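Local coordinates for elicitor protein Hrip2 (Magnaporthe oryzae, PDB 5FID) that probably acts as a secreted elicitor by which the rice blast fungus triggers defence responses in plants, at residues A[7-12]-A[130-135]; A[13-18]-A[31-36]; A[78-83]-A[102-107]. The protein carries 1 engineered substitution. One frame throughout, in Å; residues are numbered along the deposited sequence.

Overall arrangement
From the N terminus, strand 5-10 pairs at once with the last strand of the chain: interaction 1 closes a loop of 117 residues and brings both termini into the mixed sheet. The other two contacts nest inside that loop. Interaction 2 closes a short hairpin between strands 16-22 and 32-34 at one border of the antiparallel sheet. Interaction 3 follows in series and closes a loop of 18 residues, bringing strand 75-81 of that sheet against strand 104-106 of the mixed one. Interaction 1 touches both neighbours, through Asn10 toward 31-36 and through Val131 against Tyr78, whereas interactions 2 and 3 lie with centres about 19 Å apart and do not touch.

Interaction 1 (A[7-12]-A[130-135]); sequences IVHNNC and NVEATL
His9 and Glu132 meet through their side chains on one face of a parallel strand pair. NE2 of His9 donates to OE2 of Glu132 at 2.6 Å, nearly straight at 168°. The oxygen lies in the plane of the imidazole and receives the proton on its anti lone pair, with ring and carboxylate planes turned 52° apart. Glu132 reaches the ring with an extended chain, its CG anti to the backbone N (chi1 -175°). CG2 of Ile7 lies over one ring face, offset toward the rim, while OG1 of Thr134 stands 3.5 Å from CD2 of His9 at the ring edge. ND1 is hydrogen-bonded to Thr39 OG1 of the adjoining strand, which helps fix the ring's rotation.

Beneath them the backbones form a parallel ladder, His9 N giving to Ala133 O at 2.7 Å and Leu135 N to His9 O at 2.8 Å. On the other face, that of Val8, Ala133 and Leu135, the contact is largely apolar: CG1 of Val8 packs on CD1 of Leu135 at 3.8 Å. Ile65 and Met63 of the second sheet cover this side. Just after the strand, SG of Cys12, disulfide-bonded to Cys136, touches CB of Leu135 at 3.5 Å. At the end of the strand, Asn10 OD1 accepts from Cys12 N in an Asx turn. With both ring nitrogens engaged, the imidazole is held in a fixed orientation, and the nearby carboxylate could raise its affinity for a proton.

Interaction 2 (A[13-18]-A[31-36]); sequences QDTVYV and LTTLQA
Val16 and Leu34 face each other as a hydrogen-bonded antiparallel pair, as do Val18 and Thr32, with the non-hydrogen-bonded pair of Tyr17 and Thr33 between them; the short strand axes run at 149°. This is a beta hairpin at the border of the six-stranded antiparallel sheet, 32-34 being its outermost strand on this side. Four backbone bonds join it, among them Leu34 N to Val16 O at 2.8 Å and Val18 N to Thr32 O at 2.9 Å.

On the face of Val16 and Leu34, the leucine carries the packing. Its CB meets CG2 of Val16 at 3.6 Å, and its CD1 touches both valines, lying 3.7 Å from CG2 of Val18 and near CG2 of Val16. Chi1 of Val16 (-52°) puts CG1 anti to the carbonyl carbon; CG2, between the backbone N and the carbonyl carbon, is the methyl that meets Leu34. Phe40 of strand 39-43 covers Val18 and Leu34, while Phe88 packs on Val16.

The other face carries Tyr17 beside Thr33, their side chains pointing the same way. CE1 of the ring comes within 3.5 Å of OG1 of Thr33, and the CG2 methyls of Thr15 and Thr33 touch at 3.6 Å. Beyond the last backbone bond, Val16 N to Leu34 O, a water accepts from Ala36 N at 2.9 Å and is hydrogen-bonded to OG1 of Thr15 at 2.7 Å.

Interaction 3 (A[78-83]-A[102-107]); sequences YELSSE and QDFNCA
Leu80 sets its CB over one face of the Phe104 ring, and the two side chains run past one another in opposite senses. CB of Leu80 sits almost exactly above the ring centre, 3.6 Å from the centroid and 7° off the normal, a CH-pi contact. Phe104 CG is anti to its own carbonyl carbon (chi1 -73°). At the far end of the ring, CZ and CE2 of Phe104 are each 3.5 Å from Leu80 N. Beyond CB the leucine runs back over the root of the phenylalanine, its CD2 3.7 Å from CB of Phe104 and 4.0 Å from SG of Cys106, which is disulfide-bonded to Cys113.

Tyr78 comes in at the other end of the contact. Its CG lies between the backbone N and the carbonyl carbon (chi1 44°), a crowded position, and its hydroxyl donates to Gln102 O at 2.6 Å. That oxygen lies in the plane of the tyrosine ring, at its edge, and the hydroxyl in turn lies in the carbonyl plane of Gln102. CD2 of Tyr78 makes a looser contact with CE2 of Phe104 at 4.4 Å.

Around these side chains, Leu95 packs on both Leu80 and Phe104, and Tyr123 meets the Phe104 ring obliquely. Gln102 packs on Lys121 of the second subunit and makes backbone hydrogen bonds to that chain, so this edge of the contact is part of the subunit interface. With strand axes 9.1 Å apart and no backbone bonds between the segments, this is face-to-face packing of two beta sheets, the buried interior of a beta sandwich.

Interaction 1 (A[7-12]-A[130-135])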
# COMPACT_ATOMS: atom_id res chain seq x y z
N ILE A 7 -16.65 4.64 2.58
CA ILE A 7 -17.46 5.71 3.14
C ILE A 7 -16.87 7.06 2.79
O ILE A 7 -15.67 7.26 2.86
CB ILE A 7 -17.50 5.59 4.68
CG1 ILE A 7 -18.08 4.24 5.11
CG2 ILE A 7 -18.29 6.72 5.31
CD1 ILE A 7 -17.76 3.91 6.54
N VAL A 8 -17.72 8.01 2.40
CA VAL A 8 -17.28 9.37 2.18
C VAL A 8 -18.13 10.34 2.98
O VAL A 8 -19.32 10.51 2.71
CB VAL A 8 -17.33 9.77 0.69
CG1 VAL A 8 -16.83 11.21 0.51
CG2 VAL A 8 -16.48 8.83 -0.14
N HIS A 9 -17.53 10.97 3.99
CA HIS A 9 -18.24 11.97 4.79
C HIS A 9 -18.01 13.35 4.19
O HIS A 9 -16.87 13.81 4.13
CB HIS A 9 -17.72 12.03 6.23
CG HIS A 9 -17.80 10.73 6.97
ND1 HIS A 9 -19.00 10.13 7.29
CD2 HIS A 9 -16.83 9.95 7.49
CE1 HIS A 9 -18.76 9.01 7.96
NE2 HIS A 9 -17.45 8.88 8.10
N ASN A 10 -19.08 14.02 3.77
CA ASN A 10 -18.94 15.39 3.27
C ASN A 10 -19.06 16.43 4.39
O ASN A 10 -20.17 16.81 4.76
CB ASN A 10 -19.98 15.68 2.18
CG ASN A 10 -19.88 17.10 1.66
OD1 ASN A 10 -18.82 17.72 1.76
ND2 ASN A 10 -20.97 17.61 1.11
N ASN A 11 -17.93 16.89 4.91
CA ASN A 11 -17.94 17.92 5.94
C ASN A 11 -17.70 19.31 5.35
O ASN A 11 -17.50 20.28 6.09
CB ASN A 11 -16.92 17.59 7.04
CG ASN A 11 -17.13 18.41 8.31
OD1 ASN A 11 -18.23 18.45 8.87
ND2 ASN A 11 -16.06 19.06 8.78
N CYS A 12 -17.76 19.43 4.03
CA CYS A 12 -17.57 20.72 3.36
C CYS A 12 -18.83 21.57 3.37
O CYS A 12 -19.91 21.07 3.66
CB CYS A 12 -17.14 20.53 1.89
SG CYS A 12 -15.75 19.39 1.60
N ASN A 130 -12.86 -0.64 7.06
CA ASN A 130 -13.76 0.26 6.34
C ASN A 130 -12.85 1.32 5.75
O ASN A 130 -11.96 1.80 6.44
CB ASN A 130 -14.78 0.93 7.28
CG ASN A 130 -15.91 0.00 7.71
OD1 ASN A 130 -16.23 -0.97 7.03
ND2 ASN A 130 -16.55 0.33 8.82
N VAL A 131 -13.03 1.66 4.48
CA VAL A 131 -12.23 2.72 3.87
C VAL A 131 -13.04 4.00 3.97
O VAL A 131 -14.08 4.14 3.33
CB VAL A 131 -11.87 2.41 2.41
CG1 VAL A 131 -11.14 3.58 1.77
CG2 VAL A 131 -10.98 1.18 2.35
N GLU A 132 -12.58 4.93 4.81
CA GLU A 132 -13.41 6.03 5.27
C GLU A 132 -12.74 7.36 5.01
O GLU A 132 -11.68 7.65 5.56
CB GLU A 132 -13.70 5.84 6.76
CG GLU A 132 -14.66 6.84 7.36
CD GLU A 132 -15.08 6.45 8.77
OE1 GLU A 132 -14.52 5.47 9.33
OE2 GLU A 132 -15.97 7.12 9.32
N ALA A 133 -13.37 8.17 4.16
CA ALA A 133 -12.84 9.47 3.79
C ALA A 133 -13.69 10.57 4.39
O ALA A 133 -14.91 10.44 4.46
CB ALA A 133 -12.80 9.62 2.27
N THR A 134 -13.05 11.65 4.83
CA THR A 134 -13.75 12.84 5.29
C THR A 134 -13.29 14.05 4.48
O THR A 134 -12.11 14.39 4.49
CB THR A 134 -13.49 13.12 6.78
OG1 THR A 134 -14.01 12.04 7.57
CG2 THR A 134 -14.18 14.42 7.20
N LEU A 135 -14.23 14.69 3.78
CA LEU A 135 -13.93 15.84 2.94
C LEU A 135 -14.02 17.08 3.82
O LEU A 135 -14.95 17.20 4.61
CB LEU A 135 -14.97 15.95 1.81
CG LEU A 135 -15.25 14.69 0.98
CD1 LEU A 135 -16.37 14.98 -0.02
CD2 LEU A 135 -13.99 14.23 0.27

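Interaction 2 (A[13-18]-A[31-36])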
# COMPACT_ATOMS: atom_id res chain seq x y z
N GLN A 13 -18.69 22.85 3.05
CA GLN A 13 -19.85 23.73 2.97
C GLN A 13 -20.61 23.52 1.68
O GLN A 13 -21.73 24.00 1.52
CB GLN A 13 -19.39 25.19 3.04
CG GLN A 13 -18.60 25.51 4.27
CD GLN A 13 -19.43 26.16 5.34
OE1 GLN A 13 -19.90 25.48 6.27
NE2 GLN A 13 -19.63 27.49 5.22
N ASP A 14 -19.99 22.81 0.75
CA ASP A 14 -20.54 22.63 -0.58
C ASP A 14 -21.28 21.31 -0.71
O ASP A 14 -20.96 20.34 -0.02
CB ASP A 14 -19.43 22.69 -1.63
CG ASP A 14 -18.77 24.06 -1.70
OD1 ASP A 14 -19.48 25.07 -1.48
OD2 ASP A 14 -17.56 24.12 -1.97
N THR A 15 -22.27 21.29 -1.59
CA THR A 15 -22.87 20.04 -2.04
C THR A 15 -21.79 19.31 -2.84
O THR A 15 -21.09 19.92 -3.66
CB THR A 15 -24.10 20.31 -2.92
OG1 THR A 15 -25.10 21.01 -2.15
CG2 THR A 15 -24.70 19.02 -3.44
N VAL A 16 -21.63 18.01 -2.61
CA VAL A 16 -20.69 17.22 -3.42
C VAL A 16 -21.39 16.03 -4.04
O VAL A 16 -22.49 15.65 -3.62
CB VAL A 16 -19.48 16.74 -2.59
CG1 VAL A 16 -18.84 17.90 -1.86
CG2 VAL A 16 -19.91 15.68 -1.61
N TYR A 17 -20.78 15.45 -5.07
CA TYR A 17 -21.36 14.32 -5.78
C TYR A 17 -20.39 13.16 -5.75
O TYR A 17 -19.19 13.34 -5.96
CB TYR A 17 -21.71 14.72 -7.22
CG TYR A 17 -22.67 15.88 -7.25
CD1 TYR A 17 -24.04 15.67 -7.33
CD2 TYR A 17 -22.22 17.18 -7.15
CE1 TYR A 17 -24.93 16.74 -7.33
CE2 TYR A 17 -23.10 18.25 -7.16
CZ TYR A 17 -24.45 18.03 -7.24
OH TYR A 17 -25.31 19.11 -7.24
N VAL A 18 -20.91 11.97 -5.46
CA VAL A 18 -20.08 10.79 -5.29
C VAL A 18 -20.65 9.65 -6.11
O VAL A 18 -21.87 9.48 -6.16
CB VAL A 18 -20.04 10.37 -3.80
CG1 VAL A 18 -19.17 9.13 -3.61
CG2 VAL A 18 -19.50 11.50 -2.94
N LEU A 31 -25.51 7.62 -8.64
CA LEU A 31 -24.94 8.96 -8.62
C LEU A 31 -25.49 9.62 -7.36
O LEU A 31 -26.69 9.88 -7.27
CB LEU A 31 -25.36 9.74 -9.87
CG LEU A 31 -24.83 11.17 -10.02
CD1 LEU A 31 -23.34 11.26 -9.68
CD2 LEU A 31 -25.07 11.68 -11.44
N THR A 32 -24.62 9.88 -6.39
CA THR A 32 -25.07 10.27 -5.06
C THR A 32 -24.83 11.74 -4.76
O THR A 32 -23.71 12.23 -4.84
CB THR A 32 -24.41 9.40 -3.96
OG1 THR A 32 -24.66 8.02 -4.24
CG2 THR A 32 -24.98 9.75 -2.59
N THR A 33 -25.89 12.45 -4.42
CA THR A 33 -25.76 13.85 -4.04
C THR A 33 -25.63 13.95 -2.53
O THR A 33 -26.52 13.49 -1.79
CB THR A 33 -26.97 14.68 -4.46
OG1 THR A 33 -27.20 14.54 -5.88
CG2 THR A 33 -26.73 16.14 -4.12
N LEU A 34 -24.54 14.55 -2.07
CA LEU A 34 -24.34 14.76 -0.64
C LEU A 34 -24.43 16.24 -0.31
O LEU A 34 -23.54 17.02 -0.67
CB LEU A 34 -22.95 14.24 -0.20
CG LEU A 34 -22.60 12.77 -0.35
CD1 LEU A 34 -21.20 12.51 0.23
CD2 LEU A 34 -23.63 11.93 0.38
N GLN A 35 -25.50 16.63 0.37
CA GLN A 35 -25.57 17.98 0.92
C GLN A 35 -24.43 18.12 1.89
O GLN A 35 -23.91 17.11 2.40
CB GLN A 35 -26.89 18.22 1.66
CG GLN A 35 -28.13 17.87 0.85
CD GLN A 35 -28.27 18.72 -0.39
OE1 GLN A 35 -28.28 19.95 -0.32
NE2 GLN A 35 -28.37 18.06 -1.55
N ALA A 36 -24.02 19.35 2.15
CA ALA A 36 -23.08 19.63 3.23
C ALA A 36 -23.50 18.83 4.46
O ALA A 36 -24.63 18.94 4.92
CB ALA A 36 -23.10 21.12 3.55
O HOH W 1 -25.08 21.52 0.49

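Interaction 3 (A[78-83]-A[102-107])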
# COMPACT_ATOMS: atom_id res chain seq x y z
N TYR A 78 -6.11 0.87 -0.33
CA TYR A 78 -6.86 2.11 -0.46
C TYR A 78 -5.94 3.22 -0.94
O TYR A 78 -4.78 3.31 -0.53
CB TYR A 78 -7.52 2.51 0.87
CG TYR A 78 -6.58 2.34 2.04
CD1 TYR A 78 -6.40 1.09 2.62
CD2 TYR A 78 -5.86 3.41 2.55
CE1 TYR A 78 -5.52 0.92 3.68
CE2 TYR A 78 -4.99 3.24 3.60
CZ TYR A 78 -4.82 1.99 4.16
OH TYR A 78 -3.94 1.82 5.21
N GLU A 79 -6.47 4.08 -1.81
CA GLU A 79 -5.69 5.14 -2.43
C GLU A 79 -6.53 6.41 -2.44
O GLU A 79 -7.69 6.39 -2.87
CB GLU A 79 -5.34 4.76 -3.86
CG GLU A 79 -4.64 5.85 -4.69
CD GLU A 79 -4.31 5.40 -6.10
OE1 GLU A 79 -4.86 4.36 -6.56
OE2 GLU A 79 -3.49 6.08 -6.78
N LEU A 80 -5.95 7.50 -1.96
CA LEU A 80 -6.59 8.81 -2.04
C LEU A 80 -5.89 9.59 -3.15
O LEU A 80 -4.77 10.04 -2.97
CB LEU A 80 -6.46 9.55 -0.71
CG LEU A 80 -7.12 10.94 -0.64
CD1 LEU A 80 -8.62 10.82 -0.82
CD2 LEU A 80 -6.80 11.62 0.69
N SER A 81 -6.56 9.75 -4.29
CA SER A 81 -5.87 10.23 -5.49
C SER A 81 -6.38 11.56 -6.02
O SER A 81 -7.59 11.77 -6.13
CB SER A 81 -5.96 9.19 -6.60
OG SER A 81 -5.35 9.65 -7.79
N SER A 82 -5.45 12.45 -6.36
CA SER A 82 -5.81 13.68 -7.07
C SER A 82 -5.36 13.63 -8.53
O SER A 82 -5.20 14.68 -9.17
CB SER A 82 -5.19 14.91 -6.39
OG SER A 82 -3.77 14.85 -6.42
N GLU A 83 -5.17 12.42 -9.07
CA GLU A 83 -4.68 12.24 -10.44
C GLU A 83 -5.62 12.77 -11.51
O GLU A 83 -5.19 13.07 -12.62
CB GLU A 83 -4.41 10.76 -10.73
CG GLU A 83 -3.20 10.18 -10.05
CD GLU A 83 -3.20 8.67 -10.13
OE1 GLU A 83 -4.13 8.04 -9.56
OE2 GLU A 83 -2.28 8.11 -10.77
N GLN A 102 -1.18 2.75 7.94
CA GLN A 102 -0.89 4.08 7.40
C GLN A 102 -2.14 4.72 6.78
O GLN A 102 -2.89 4.06 6.05
CB GLN A 102 0.27 4.03 6.39
CG GLN A 102 0.89 5.40 6.09
CD GLN A 102 2.38 5.33 5.74
OE1 GLN A 102 3.04 4.30 5.95
NE2 GLN A 102 2.91 6.43 5.21
N ASP A 103 -2.37 5.99 7.10
CA ASP A 103 -3.54 6.74 6.65
C ASP A 103 -3.12 7.85 5.69
O ASP A 103 -1.93 8.10 5.49
CB ASP A 103 -4.25 7.42 7.84
CG ASP A 103 -4.97 6.43 8.75
OD1 ASP A 103 -4.80 5.21 8.58
OD2 ASP A 103 -5.69 6.88 9.67
N PHE A 104 -4.12 8.53 5.14
CA PHE A 104 -3.91 9.81 4.49
C PHE A 104 -4.48 10.87 5.42
O PHE A 104 -5.65 10.78 5.84
CB PHE A 104 -4.67 9.90 3.17
CG PHE A 104 -4.09 9.07 2.06
CD1 PHE A 104 -3.23 9.64 1.13
CD2 PHE A 104 -4.44 7.74 1.91
CE1 PHE A 104 -2.71 8.89 0.08
CE2 PHE A 104 -3.92 6.98 0.86
CZ PHE A 104 -3.06 7.56 -0.05
N ASN A 105 -3.69 11.87 5.76
CA ASN A 105 -4.23 13.06 6.41
C ASN A 105 -3.64 14.25 5.68
O ASN A 105 -2.56 14.73 6.01
CB ASN A 105 -3.90 13.09 7.90
CG ASN A 105 -4.40 14.35 8.59
OD1 ASN A 105 -5.15 15.13 8.00
ND2 ASN A 105 -3.99 14.55 9.83
N CYS A 106 -4.37 14.71 4.66
CA CYS A 106 -3.85 15.71 3.73
C CYS A 106 -4.30 17.10 4.13
O CYS A 106 -5.48 17.46 4.01
CB CYS A 106 -4.27 15.37 2.29
SG CYS A 106 -3.58 13.77 1.69
N ALA A 107 -3.34 17.88 4.63
CA ALA A 107 -3.60 19.23 5.09
C ALA A 107 -4.05 20.09 3.92
O ALA A 107 -3.77 19.75 2.76
CB ALA A 107 -2.33 19.80 5.73